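Side-chain contacts in viral structural protein 4 (Bombyx mori cytoplasmic polyhedrosis virus, PDB 6TZ0), which binds GTP and associates with the viral RNA-dependent RNA polymerase, probably acting as a nucleotide-binding partner of that enzyme during transcription: residues B[336-341]-B[345-350]; B[54-59]-B[71-76]; B[226-231]-B[243-248]; B[436-441]-B[526-531]. All coordinates share one frame; numbering follows the deposited sequence.

Contact 1 (B[336-341]-B[345-350]); sequences LEAVVS and INATLV
Val339 holds CG1 anti to its backbone N (chi1 168°), which leaves CG2 beside that N and brings it 4.5 Å from the CB of Ala347. Ala347 has no torsion of its own to adjust; as part of the strand, it directs its methyl toward the last turn of the helix. There it meets the main chain rather than a long side chain: CB of Ala347 lies 3.7 Å from O of Ala338. The methyls of Ala338 and Ala347 lie side by side, CB to CB at 4.1 Å, and this pair of small groups lets their CA atoms approach to 5.8 Å. The join is between the end of helix 326-340 and the start of strand 347-353, the middle strand of the five-stranded parallel sheet. That strand runs on toward the P-loop residues Gly358, Lys359 and Thr360, which bind GTP in this protein, though no GTP is bound to this chain. Backbone bonds from Ala347 to Leu485 anchor the strand to its neighbour. Arg483 NH1 binds the carbonyl of Val339, with a weaker bond from NH2 to that of Ala338. Past the last turn, Ser341 OG bends back to Glu337 O in a weak 3.4 Å bond.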
loop_
_atom_site.group_PDB
_atom_site.type_symbol
_atom_site.label_atom_id
_atom_site.label_comp_id
_atom_site.label_asym_id
_atom_site.label_seq_id
_atom_site.Cartn_x
_atom_site.Cartn_y
_atom_site.Cartn_z
ATOM N N LEU B 336 -16.026 23.575 8.498
ATOM C CA LEU B 336 -16.175 24.996 8.180
ATOM C C LEU B 336 -15.297 25.413 7.009
ATOM O O LEU B 336 -15.680 26.300 6.233
ATOM C CB LEU B 336 -15.867 25.852 9.400
ATOM C CG LEU B 336 -16.862 25.699 10.543
ATOM C CD1 LEU B 336 -16.486 26.607 11.685
ATOM C CD2 LEU B 336 -18.266 25.974 10.059
ATOM N N GLU B 337 -14.129 24.784 6.865
ATOM C CA GLU B 337 -13.311 24.969 5.673
ATOM C C GLU B 337 -14.029 24.468 4.428
ATOM O O GLU B 337 -13.926 25.078 3.358
ATOM C CB GLU B 337 -11.971 24.254 5.854
ATOM C CG GLU B 337 -11.054 24.276 4.643
ATOM C CD GLU B 337 -10.592 25.668 4.262
ATOM O OE1 GLU B 337 -10.443 26.522 5.160
ATOM O OE2 GLU B 337 -10.404 25.919 3.053
ATOM N N ALA B 338 -14.774 23.366 4.546
ATOM C CA ALA B 338 -15.576 22.924 3.404
ATOM C C ALA B 338 -16.745 23.865 3.117
ATOM O O ALA B 338 -17.157 24.000 1.963
ATOM C CB ALA B 338 -16.084 21.503 3.633
ATOM N N VAL B 339 -17.293 24.507 4.149
ATOM C CA VAL B 339 -18.385 25.461 3.960
ATOM C C VAL B 339 -17.898 26.707 3.232
ATOM O O VAL B 339 -18.568 27.215 2.326
ATOM C CB VAL B 339 -19.025 25.802 5.322
ATOM C CG1 VAL B 339 -19.958 26.989 5.222
ATOM C CG2 VAL B 339 -19.811 24.637 5.814
ATOM N N VAL B 340 -16.712 27.197 3.586
ATOM C CA VAL B 340 -16.224 28.448 3.016
ATOM C C VAL B 340 -15.759 28.271 1.573
ATOM O O VAL B 340 -16.085 29.092 0.710
ATOM C CB VAL B 340 -15.117 29.024 3.920
ATOM C CG1 VAL B 340 -14.401 30.177 3.258
ATOM C CG2 VAL B 340 -15.723 29.502 5.212
ATOM N N SER B 341 -15.047 27.185 1.273
ATOM C CA SER B 341 -14.230 27.120 0.064
ATOM C C SER B 341 -15.069 26.986 -1.202
ATOM O O SER B 341 -16.095 26.302 -1.223
ATOM C CB SER B 341 -13.262 25.944 0.139
ATOM O OG SER B 341 -13.952 24.720 -0.013
ATOM N N ILE B 345 -18.271 21.747 -4.186
ATOM C CA ILE B 345 -19.613 22.029 -4.685
ATOM C C ILE B 345 -20.654 21.830 -3.592
ATOM O O ILE B 345 -21.483 22.710 -3.350
ATOM C CB ILE B 345 -19.920 21.183 -5.934
ATOM C CG1 ILE B 345 -19.016 21.616 -7.086
ATOM C CG2 ILE B 345 -21.374 21.328 -6.336
ATOM C CD1 ILE B 345 -19.090 20.741 -8.298
ATOM N N ASN B 346 -20.626 20.691 -2.901
ATOM C CA ASN B 346 -21.566 20.416 -1.820
ATOM C C ASN B 346 -20.813 20.060 -0.547
ATOM O O ASN B 346 -19.890 19.242 -0.579
ATOM C CB ASN B 346 -22.516 19.273 -2.178
ATOM C CG ASN B 346 -23.363 19.577 -3.381
ATOM O OD1 ASN B 346 -23.306 18.871 -4.382
ATOM N ND2 ASN B 346 -24.148 20.640 -3.298
ATOM N N ALA B 347 -21.219 20.661 0.570
ATOM C CA ALA B 347 -20.625 20.404 1.875
ATOM C C ALA B 347 -21.701 19.896 2.820
ATOM O O ALA B 347 -22.778 20.489 2.913
ATOM C CB ALA B 347 -19.971 21.662 2.446
ATOM N N THR B 348 -21.413 18.803 3.519
ATOM C CA THR B 348 -22.410 18.148 4.355
ATOM C C THR B 348 -21.765 17.714 5.662
ATOM O O THR B 348 -20.651 17.187 5.659
ATOM C CB THR B 348 -23.016 16.942 3.622
ATOM O OG1 THR B 348 -23.502 17.352 2.341
ATOM C CG2 THR B 348 -24.168 16.347 4.406
ATOM N N LEU B 349 -22.450 17.961 6.776
ATOM C CA LEU B 349 -22.036 17.482 8.088
ATOM C C LEU B 349 -23.018 16.418 8.549
ATOM O O LEU B 349 -24.213 16.691 8.675
ATOM C CB LEU B 349 -21.986 18.616 9.108
ATOM C CG LEU B 349 -21.479 18.231 10.496
ATOM C CD1 LEU B 349 -20.018 17.864 10.419
ATOM C CD2 LEU B 349 -21.713 19.333 11.500
ATOM N N VAL B 350 -22.516 15.216 8.808
ATOM C CA VAL B 350 -23.331 14.137 9.352
ATOM C C VAL B 350 -23.148 14.118 10.861
ATOM O O VAL B 350 -22.020 14.032 11.357
ATOM C CB VAL B 350 -22.964 12.782 8.732
ATOM C CG1 VAL B 350 -23.793 11.680 9.360
ATOM C CG2 VAL B 350 -23.194 12.819 7.251
#

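Contact 2 (B[54-59]-B[71-76]); sequences SMLAKH and RMYADM
Tyr73 reaches from its helix to touch Leu56 and His59, which stand one turn apart on the facing helix. Its CG lies anti to the carbonyl carbon (chi1 -78°), which directs the phenol at the facing helix across most of the 9.0 Å between the CA atoms of Leu56 and Tyr73, while chi2 of -80° stands the ring plane nearly perpendicular to the plane through CA, CB and CG. Leu56 leaves its helix with CG likewise beside the backbone N (chi1 -79°) and extends CD2 to 3.9 Å from CD1 of Tyr73; the two side chains pass each other running in opposite directions. The segments belong to helices 41-60 and 70-79, which the loop 61-69 joins into an antiparallel helical hairpin near the N terminus. Farther out along the phenol, OH of Tyr73 comes 3.9 Å from CB of His59. It also sits 4.0 Å from CG of His59, at a slant to the imidazole, in a van der Waals contact without a hydrogen bond. Helix 136-146 closes one flank, where Ala137 touches both His59 and Tyr73 and Glu140 forms a salt bridge with Lys58. Leu175 of helix 170-176 packs on Leu56 and Tyr73 alike.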
loop_
_atom_site.group_PDB
_atom_site.type_symbol
_atom_site.label_atom_id
_atom_site.label_comp_id
_atom_site.label_asym_id
_atom_site.label_seq_id
_atom_site.Cartn_x
_atom_site.Cartn_y
_atom_site.Cartn_z
ATOM N N SER B 54 14.389 30.025 30.115
ATOM C CA SER B 54 14.956 30.972 29.157
ATOM C C SER B 54 16.150 30.375 28.419
ATOM O O SER B 54 16.265 30.508 27.191
ATOM C CB SER B 54 15.368 32.246 29.881
ATOM O OG SER B 54 14.256 32.856 30.504
ATOM N N MET B 55 17.028 29.684 29.155
ATOM C CA MET B 55 18.193 29.047 28.550
ATOM C C MET B 55 17.790 27.943 27.579
ATOM O O MET B 55 18.381 27.812 26.499
ATOM C CB MET B 55 19.093 28.498 29.654
ATOM C CG MET B 55 20.392 27.880 29.197
ATOM S SD MET B 55 21.556 29.037 28.492
ATOM C CE MET B 55 22.111 29.875 29.969
ATOM N N LEU B 56 16.761 27.163 27.930
ATOM C CA LEU B 56 16.293 26.096 27.050
ATOM C C LEU B 56 15.674 26.638 25.771
ATOM O O LEU B 56 15.881 26.068 24.695
ATOM C CB LEU B 56 15.289 25.208 27.775
ATOM C CG LEU B 56 15.848 24.171 28.735
ATOM C CD1 LEU B 56 14.720 23.506 29.467
ATOM C CD2 LEU B 56 16.613 23.156 27.934
ATOM N N ALA B 57 14.912 27.731 25.868
ATOM C CA ALA B 57 14.348 28.337 24.666
ATOM C C ALA B 57 15.439 28.897 23.762
ATOM O O ALA B 57 15.364 28.757 22.530
ATOM C CB ALA B 57 13.351 29.423 25.048
ATOM N N LYS B 58 16.480 29.494 24.359
ATOM C CA LYS B 58 17.604 29.995 23.569
ATOM C C LYS B 58 18.346 28.870 22.855
ATOM O O LYS B 58 18.687 29.002 21.676
ATOM C CB LYS B 58 18.571 30.775 24.454
ATOM C CG LYS B 58 19.761 31.330 23.697
ATOM C CD LYS B 58 20.688 32.124 24.588
ATOM C CE LYS B 58 21.501 31.207 25.480
ATOM N NZ LYS B 58 22.524 31.947 26.265
ATOM N N HIS B 59 18.593 27.749 23.542
ATOM C CA HIS B 59 19.308 26.662 22.877
ATOM C C HIS B 59 18.441 25.945 21.853
ATOM O O HIS B 59 18.965 25.423 20.866
ATOM C CB HIS B 59 19.837 25.632 23.872
ATOM C CG HIS B 59 20.859 26.169 24.818
ATOM N ND1 HIS B 59 22.024 26.763 24.392
ATOM C CD2 HIS B 59 20.946 26.096 26.165
ATOM C CE1 HIS B 59 22.750 27.103 25.441
ATOM N NE2 HIS B 59 22.120 26.704 26.529
ATOM N N ARG B 71 18.269 13.527 26.591
ATOM C CA ARG B 71 18.545 12.746 27.793
ATOM C C ARG B 71 19.578 13.442 28.672
ATOM O O ARG B 71 19.448 13.451 29.901
ATOM C CB ARG B 71 19.007 11.336 27.422
ATOM C CG ARG B 71 19.227 10.443 28.630
ATOM C CD ARG B 71 19.488 8.990 28.291
ATOM N NE ARG B 71 20.670 8.800 27.461
ATOM C CZ ARG B 71 20.667 8.147 26.304
ATOM N NH1 ARG B 71 21.785 8.022 25.604
ATOM N NH2 ARG B 71 19.554 7.579 25.867
ATOM N N MET B 72 20.578 14.072 28.054
ATOM C CA MET B 72 21.592 14.811 28.800
ATOM C C MET B 72 20.996 16.030 29.491
ATOM O O MET B 72 21.262 16.271 30.676
ATOM C CB MET B 72 22.714 15.233 27.860
ATOM C CG MET B 72 23.903 15.854 28.541
ATOM S SD MET B 72 24.869 14.647 29.447
ATOM C CE MET B 72 25.632 13.789 28.076
ATOM N N TYR B 73 20.186 16.810 28.761
ATOM C CA TYR B 73 19.485 17.953 29.346
ATOM C C TYR B 73 18.545 17.523 30.465
ATOM O O TYR B 73 18.452 18.198 31.499
ATOM C CB TYR B 73 18.692 18.704 28.274
ATOM C CG TYR B 73 19.467 19.633 27.364
ATOM C CD1 TYR B 73 19.834 20.902 27.790
ATOM C CD2 TYR B 73 19.770 19.269 26.061
ATOM C CE1 TYR B 73 20.518 21.759 26.959
ATOM C CE2 TYR B 73 20.454 20.121 25.225
ATOM C CZ TYR B 73 20.823 21.363 25.679
ATOM O OH TYR B 73 21.502 22.211 24.841
ATOM N N ALA B 74 17.848 16.401 30.272
ATOM C CA ALA B 74 16.930 15.897 31.285
ATOM C C ALA B 74 17.667 15.494 32.552
ATOM O O ALA B 74 17.207 15.792 33.659
ATOM C CB ALA B 74 16.139 14.716 30.728
ATOM N N ASP B 75 18.827 14.848 32.410
ATOM C CA ASP B 75 19.611 14.468 33.582
ATOM C C ASP B 75 20.158 15.688 34.310
ATOM O O ASP B 75 20.075 15.761 35.541
ATOM C CB ASP B 75 20.750 13.540 33.177
ATOM C CG ASP B 75 20.259 12.204 32.681
ATOM O OD1 ASP B 75 19.145 11.799 33.063
ATOM O OD2 ASP B 75 20.996 11.550 31.915
ATOM N N MET B 76 20.670 16.670 33.560
ATOM C CA MET B 76 21.247 17.867 34.165
ATOM C C MET B 76 20.207 18.694 34.903
ATOM O O MET B 76 20.496 19.260 35.960
ATOM C CB MET B 76 21.915 18.712 33.090
ATOM C CG MET B 76 23.153 18.097 32.523
ATOM S SD MET B 76 23.687 18.929 31.039
ATOM C CE MET B 76 24.108 20.477 31.765
#

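Contact 3 (B[226-231]-B[243-248]); sequences RSIFNN and YGYGEY
Ile228 lays its CG1-CD1 branch against both Tyr245 and Tyr248, with CD1 touching the two, joining strand 226-230 to the loop that follows helix 236-242. Strand 226-230, parallel to 204-208, is followed by helix 236-242 and a loop that packs back on the strand; Ile228 also makes backbone hydrogen bonds to Val249 and Ile251, farther along the same loop. Tyr243 opens the segment as the first residue to leave helical geometry, and its OH is hydrogen-bonded to Arg234 NH1. Gly244 then takes a positive phi of 80°, a value that suits glycine, and the chain swings round so that Tyr245 points at the strand. The Tyr245 ring meets the tip of Ile228 at a slant, CE1 lying 4.1 Å from CD1 of Ile228, and the two side chains cross at about a right angle. At the far end of that ring the hydroxyl is hydrogen-bonded to the carbonyl O of Ala214. Gly246 and Glu247 carry the chain onward over the surface to Tyr248, which turns back inward. A chi2 near 1° lays the plane of this ring along its own CA-CB bond and offers the CD2 edge to the isoleucine. CG1 of Ile228 approaches near the ring plane, 3.6 Å from CD2 of Tyr248, and it is 3.8 Å from CB of Tyr248. CD1 of Ile228 reaches the same ring carbon, also 3.6 Å from CD2 of Tyr248.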
loop_
_atom_site.group_PDB
_atom_site.type_symbol
_atom_site.label_atom_id
_atom_site.label_comp_id
_atom_site.label_asym_id
_atom_site.label_seq_id
_atom_site.Cartn_x
_atom_site.Cartn_y
_atom_site.Cartn_z
ATOM N N ARG B 226 -3.060 33.416 51.633
ATOM C CA ARG B 226 -4.291 32.767 51.216
ATOM C C ARG B 226 -5.003 33.603 50.164
ATOM O O ARG B 226 -4.909 34.833 50.153
ATOM C CB ARG B 226 -5.219 32.547 52.415
ATOM C CG ARG B 226 -4.583 31.779 53.558
ATOM C CD ARG B 226 -4.298 30.337 53.211
ATOM N NE ARG B 226 -5.488 29.517 53.026
ATOM C CZ ARG B 226 -6.074 28.833 54.000
ATOM N NH1 ARG B 226 -5.584 28.886 55.228
ATOM N NH2 ARG B 226 -7.145 28.096 53.752
ATOM N N SER B 227 -5.710 32.920 49.275
ATOM C CA SER B 227 -6.617 33.544 48.327
ATOM C C SER B 227 -8.038 33.126 48.672
ATOM O O SER B 227 -8.257 32.180 49.430
ATOM C CB SER B 227 -6.263 33.158 46.891
ATOM O OG SER B 227 -6.429 31.774 46.684
ATOM N N ILE B 228 -9.011 33.844 48.129
ATOM C CA ILE B 228 -10.391 33.743 48.584
ATOM C C ILE B 228 -11.265 33.214 47.460
ATOM O O ILE B 228 -11.266 33.762 46.355
ATOM C CB ILE B 228 -10.909 35.099 49.088
ATOM C CG1 ILE B 228 -10.093 35.552 50.290
ATOM C CG2 ILE B 228 -12.382 35.041 49.422
ATOM C CD1 ILE B 228 -10.157 34.599 51.452
ATOM N N PHE B 229 -12.014 32.158 47.751
ATOM C CA PHE B 229 -13.046 31.641 46.863
ATOM C C PHE B 229 -14.408 31.993 47.449
ATOM O O PHE B 229 -14.870 31.357 48.397
ATOM C CB PHE B 229 -12.875 30.143 46.660
ATOM C CG PHE B 229 -13.984 29.507 45.895
ATOM C CD1 PHE B 229 -14.302 29.939 44.622
ATOM C CD2 PHE B 229 -14.658 28.424 46.412
ATOM C CE1 PHE B 229 -15.319 29.345 43.917
ATOM C CE2 PHE B 229 -15.666 27.816 45.703
ATOM C CZ PHE B 229 -15.995 28.276 44.455
ATOM N N ASN B 230 -15.046 33.005 46.871
ATOM C CA ASN B 230 -16.345 33.484 47.328
ATOM C C ASN B 230 -17.429 32.536 46.829
ATOM O O ASN B 230 -17.719 32.485 45.631
ATOM C CB ASN B 230 -16.573 34.903 46.820
ATOM C CG ASN B 230 -17.779 35.571 47.437
ATOM O OD1 ASN B 230 -18.465 35.007 48.283
ATOM N ND2 ASN B 230 -18.049 36.787 47.002
ATOM N N ASN B 231 -18.046 31.806 47.745
ATOM C CA ASN B 231 -19.139 30.894 47.439
ATOM C C ASN B 231 -20.287 31.147 48.403
ATOM O O ASN B 231 -20.938 30.226 48.899
ATOM C CB ASN B 231 -18.659 29.446 47.506
ATOM C CG ASN B 231 -19.592 28.480 46.802
ATOM O OD1 ASN B 231 -20.617 28.872 46.252
ATOM N ND2 ASN B 231 -19.238 27.204 46.823
ATOM N N TYR B 243 -17.053 42.596 55.477
ATOM C CA TYR B 243 -16.436 41.619 56.359
ATOM C C TYR B 243 -14.927 41.784 56.445
ATOM O O TYR B 243 -14.266 40.953 57.066
ATOM C CB TYR B 243 -16.791 40.207 55.899
ATOM C CG TYR B 243 -18.260 39.912 56.034
ATOM C CD1 TYR B 243 -18.797 39.518 57.251
ATOM C CD2 TYR B 243 -19.118 40.062 54.955
ATOM C CE1 TYR B 243 -20.135 39.261 57.384
ATOM C CE2 TYR B 243 -20.462 39.806 55.078
ATOM C CZ TYR B 243 -20.965 39.413 56.295
ATOM O OH TYR B 243 -22.309 39.154 56.422
ATOM N N GLY B 244 -14.364 42.825 55.847
ATOM C CA GLY B 244 -12.953 43.104 56.024
ATOM C C GLY B 244 -12.013 42.277 55.180
ATOM O O GLY B 244 -10.915 41.939 55.633
ATOM N N TYR B 245 -12.408 41.948 53.958
ATOM C CA TYR B 245 -11.580 41.190 53.029
ATOM C C TYR B 245 -10.989 42.097 51.955
ATOM O O TYR B 245 -10.857 41.711 50.795
ATOM C CB TYR B 245 -12.384 40.055 52.408
ATOM C CG TYR B 245 -12.646 38.908 53.353
ATOM C CD1 TYR B 245 -11.737 37.871 53.472
ATOM C CD2 TYR B 245 -13.780 38.880 54.148
ATOM C CE1 TYR B 245 -11.957 36.826 54.334
ATOM C CE2 TYR B 245 -14.008 37.843 55.018
ATOM C CZ TYR B 245 -13.095 36.817 55.105
ATOM O OH TYR B 245 -13.318 35.775 55.967
ATOM N N GLY B 246 -10.614 43.316 52.347
ATOM C CA GLY B 246 -10.181 44.307 51.377
ATOM C C GLY B 246 -8.802 44.052 50.807
ATOM O O GLY B 246 -8.570 44.281 49.618
ATOM N N GLU B 247 -7.873 43.581 51.630
ATOM C CA GLU B 247 -6.520 43.346 51.150
ATOM C C GLU B 247 -6.335 41.980 50.516
ATOM O O GLU B 247 -5.220 41.663 50.094
ATOM C CB GLU B 247 -5.510 43.493 52.287
ATOM C CG GLU B 247 -5.333 44.906 52.803
ATOM C CD GLU B 247 -4.258 44.991 53.863
ATOM O OE1 GLU B 247 -3.734 43.930 54.264
ATOM O OE2 GLU B 247 -3.933 46.116 54.296
ATOM N N TYR B 248 -7.375 41.163 50.439
ATOM C CA TYR B 248 -7.185 39.829 49.901
ATOM C C TYR B 248 -7.510 39.835 48.417
ATOM O O TYR B 248 -8.161 40.744 47.902
ATOM C CB TYR B 248 -8.051 38.781 50.614
ATOM C CG TYR B 248 -7.745 38.496 52.080
ATOM C CD1 TYR B 248 -6.741 39.155 52.767
ATOM C CD2 TYR B 248 -8.414 37.498 52.750
ATOM C CE1 TYR B 248 -6.482 38.881 54.083
ATOM C CE2 TYR B 248 -8.144 37.209 54.071
ATOM C CZ TYR B 248 -7.171 37.904 54.725
ATOM O OH TYR B 248 -6.882 37.640 56.039
#

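Contact 4 (B[436-441]-B[526-531]); sequences QYELLS and VQLFLR
The hydroxyl of Tyr437, hydrogen-bonded to Asp532 OD2 one turn beyond Phe529, rests against the helix that carries both residues: OH of Tyr437 lies 3.8 Å from CD1 of Phe529 and 3.9 Å from CA of Phe529. The phenol gets there with CG anti to the backbone N (chi1 174°), pointing at the facing helix, and the bond to Asp532 probably helps hold it there. Its two long sides take different neighbours. On one, CE1 of Tyr437 is 3.7 Å from CD1 of Phe529, at the edge of the phenylalanine ring; the ring planes stand at 87° with centroids 6.0 Å apart, an oblique pairing. On the other, CD2 of Leu528 meets the tyrosine edge near its plane, 3.7 Å from CD2 of Tyr437. Glu438, bent at chi2, crosses this leucine at about a right angle to bring OE2 to the same methyl; that OE2 has a long, weak ion pair with Arg518. Lys445 adds a cation-pi contact to the Tyr437 ring. Helix 434-438 thus packs onto helix 524-537 near the GTP site: the Leu528 side chain is about 8 Å from those of Lys355 and Arg520, which bind GTP in this protein, none being bound to this chain.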
loop_
_atom_site.group_PDB
_atom_site.type_symbol
_atom_site.label_atom_id
_atom_site.label_comp_id
_atom_site.label_asym_id
_atom_site.label_seq_id
_atom_site.Cartn_x
_atom_site.Cartn_y
_atom_site.Cartn_z
ATOM N N GLN B 436 -43.934 -4.109 30.363
ATOM C CA GLN B 436 -43.728 -5.415 29.749
ATOM C C GLN B 436 -42.349 -5.506 29.115
ATOM O O GLN B 436 -41.693 -6.551 29.187
ATOM C CB GLN B 436 -44.799 -5.676 28.696
ATOM C CG GLN B 436 -46.205 -5.726 29.235
ATOM C CD GLN B 436 -47.223 -5.967 28.149
ATOM O OE1 GLN B 436 -46.877 -6.076 26.976
ATOM N NE2 GLN B 436 -48.490 -6.035 28.530
ATOM N N TYR B 437 -41.896 -4.420 28.487
ATOM C CA TYR B 437 -40.635 -4.448 27.755
ATOM C C TYR B 437 -39.442 -4.440 28.696
ATOM O O TYR B 437 -38.460 -5.153 28.462
ATOM C CB TYR B 437 -40.569 -3.267 26.792
ATOM C CG TYR B 437 -39.241 -3.117 26.092
ATOM C CD1 TYR B 437 -38.849 -4.002 25.102
ATOM C CD2 TYR B 437 -38.387 -2.075 26.417
ATOM C CE1 TYR B 437 -37.635 -3.863 24.466
ATOM C CE2 TYR B 437 -37.179 -1.926 25.785
ATOM C CZ TYR B 437 -36.808 -2.820 24.812
ATOM O OH TYR B 437 -35.597 -2.672 24.184
ATOM N N GLU B 438 -39.505 -3.642 29.764
ATOM C CA GLU B 438 -38.431 -3.587 30.749
ATOM C C GLU B 438 -38.266 -4.889 31.521
ATOM O O GLU B 438 -37.191 -5.135 32.075
ATOM C CB GLU B 438 -38.688 -2.448 31.734
ATOM C CG GLU B 438 -38.467 -1.052 31.192
ATOM C CD GLU B 438 -36.999 -0.714 31.055
ATOM O OE1 GLU B 438 -36.194 -1.255 31.839
ATOM O OE2 GLU B 438 -36.643 0.107 30.187
ATOM N N LEU B 439 -39.296 -5.726 31.563
ATOM C CA LEU B 439 -39.295 -6.935 32.370
ATOM C C LEU B 439 -38.637 -8.112 31.656
ATOM O O LEU B 439 -38.501 -9.186 32.249
ATOM C CB LEU B 439 -40.742 -7.258 32.761
ATOM C CG LEU B 439 -41.119 -8.206 33.896
ATOM C CD1 LEU B 439 -40.607 -7.654 35.212
ATOM C CD2 LEU B 439 -42.621 -8.390 33.943
ATOM N N LEU B 440 -38.199 -7.935 30.414
ATOM C CA LEU B 440 -37.572 -9.016 29.674
ATOM C C LEU B 440 -36.109 -9.165 30.067
ATOM O O LEU B 440 -35.507 -8.282 30.682
ATOM C CB LEU B 440 -37.665 -8.764 28.174
ATOM C CG LEU B 440 -39.055 -8.693 27.549
ATOM C CD1 LEU B 440 -38.943 -8.300 26.093
ATOM C CD2 LEU B 440 -39.785 -10.008 27.690
ATOM N N SER B 441 -35.536 -10.305 29.699
ATOM C CA SER B 441 -34.108 -10.512 29.857
ATOM C C SER B 441 -33.375 -9.892 28.673
ATOM O O SER B 441 -33.984 -9.378 27.735
ATOM C CB SER B 441 -33.800 -11.998 29.999
ATOM O OG SER B 441 -34.126 -12.699 28.816
ATOM N N VAL B 526 -42.301 1.701 21.586
ATOM C CA VAL B 526 -41.625 1.664 20.298
ATOM C C VAL B 526 -40.423 2.592 20.312
ATOM O O VAL B 526 -39.368 2.276 19.754
ATOM C CB VAL B 526 -42.625 2.038 19.193
ATOM C CG1 VAL B 526 -41.987 1.950 17.818
ATOM C CG2 VAL B 526 -43.858 1.171 19.290
ATOM N N GLN B 527 -40.553 3.730 20.993
ATOM C CA GLN B 527 -39.464 4.693 21.087
ATOM C C GLN B 527 -38.301 4.144 21.900
ATOM O O GLN B 527 -37.139 4.289 21.502
ATOM C CB GLN B 527 -39.990 5.986 21.697
ATOM C CG GLN B 527 -40.973 6.711 20.818
ATOM C CD GLN B 527 -40.325 7.267 19.582
ATOM O OE1 GLN B 527 -39.239 7.831 19.645
ATOM N NE2 GLN B 527 -40.977 7.095 18.443
ATOM N N LEU B 528 -38.594 3.485 23.023
ATOM C CA LEU B 528 -37.539 2.878 23.828
ATOM C C LEU B 528 -36.896 1.697 23.107
ATOM O O LEU B 528 -35.674 1.500 23.187
ATOM C CB LEU B 528 -38.108 2.449 25.173
ATOM C CG LEU B 528 -37.125 1.885 26.190
ATOM C CD1 LEU B 528 -36.079 2.916 26.545
ATOM C CD2 LEU B 528 -37.879 1.461 27.414
ATOM N N PHE B 529 -37.701 0.925 22.371
ATOM C CA PHE B 529 -37.184 -0.201 21.602
ATOM C C PHE B 529 -36.260 0.265 20.484
ATOM O O PHE B 529 -35.191 -0.321 20.267
ATOM C CB PHE B 529 -38.357 -1.010 21.050
ATOM C CG PHE B 529 -37.951 -2.205 20.249
ATOM C CD1 PHE B 529 -37.378 -3.300 20.865
ATOM C CD2 PHE B 529 -38.177 -2.250 18.886
ATOM C CE1 PHE B 529 -37.007 -4.402 20.133
ATOM C CE2 PHE B 529 -37.810 -3.354 18.150
ATOM C CZ PHE B 529 -37.226 -4.428 18.774
ATOM N N LEU B 530 -36.636 1.343 19.792
ATOM C CA LEU B 530 -35.781 1.875 18.740
ATOM C C LEU B 530 -34.534 2.535 19.297
ATOM O O LEU B 530 -33.481 2.463 18.658
ATOM C CB LEU B 530 -36.552 2.862 17.874
ATOM C CG LEU B 530 -37.576 2.194 16.973
ATOM C CD1 LEU B 530 -38.373 3.219 16.208
ATOM C CD2 LEU B 530 -36.863 1.258 16.034
ATOM N N ARG B 531 -34.631 3.172 20.472
ATOM C CA ARG B 531 -33.445 3.690 21.148
ATOM C C ARG B 531 -32.447 2.576 21.427
ATOM O O ARG B 531 -31.247 2.733 21.180
ATOM C CB ARG B 531 -33.839 4.407 22.447
ATOM C CG ARG B 531 -32.671 5.074 23.196
ATOM C CD ARG B 531 -32.108 4.217 24.329
ATOM N NE ARG B 531 -30.858 4.744 24.854
ATOM C CZ ARG B 531 -29.979 4.016 25.531
ATOM N NH1 ARG B 531 -30.209 2.729 25.740
ATOM N NH2 ARG B 531 -28.858 4.564 25.971
#

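In the fold
The four contacts follow one another along the chain without nesting or crossing. Contact 2 comes first, closing a helical hairpin near the N terminus. Contact 3 follows, bringing the chain after helix 236-242 back to strand 226-230; its centre is about 40 Å from that of contact 2. Contact 1 closes the short loop that leads from helix 326-340 into the central strand of the P-loop sheet. Contact 4 has the widest span, tying helix 434-438 to helix 524-537 across 84 intervening residues. Contacts 1 and 4 belong to the nucleotide-binding part, with nearest atoms about 16 Å apart, whereas contacts 2 and 4 lie on opposite sides of the chain's centre, about 61 Å apart between centres.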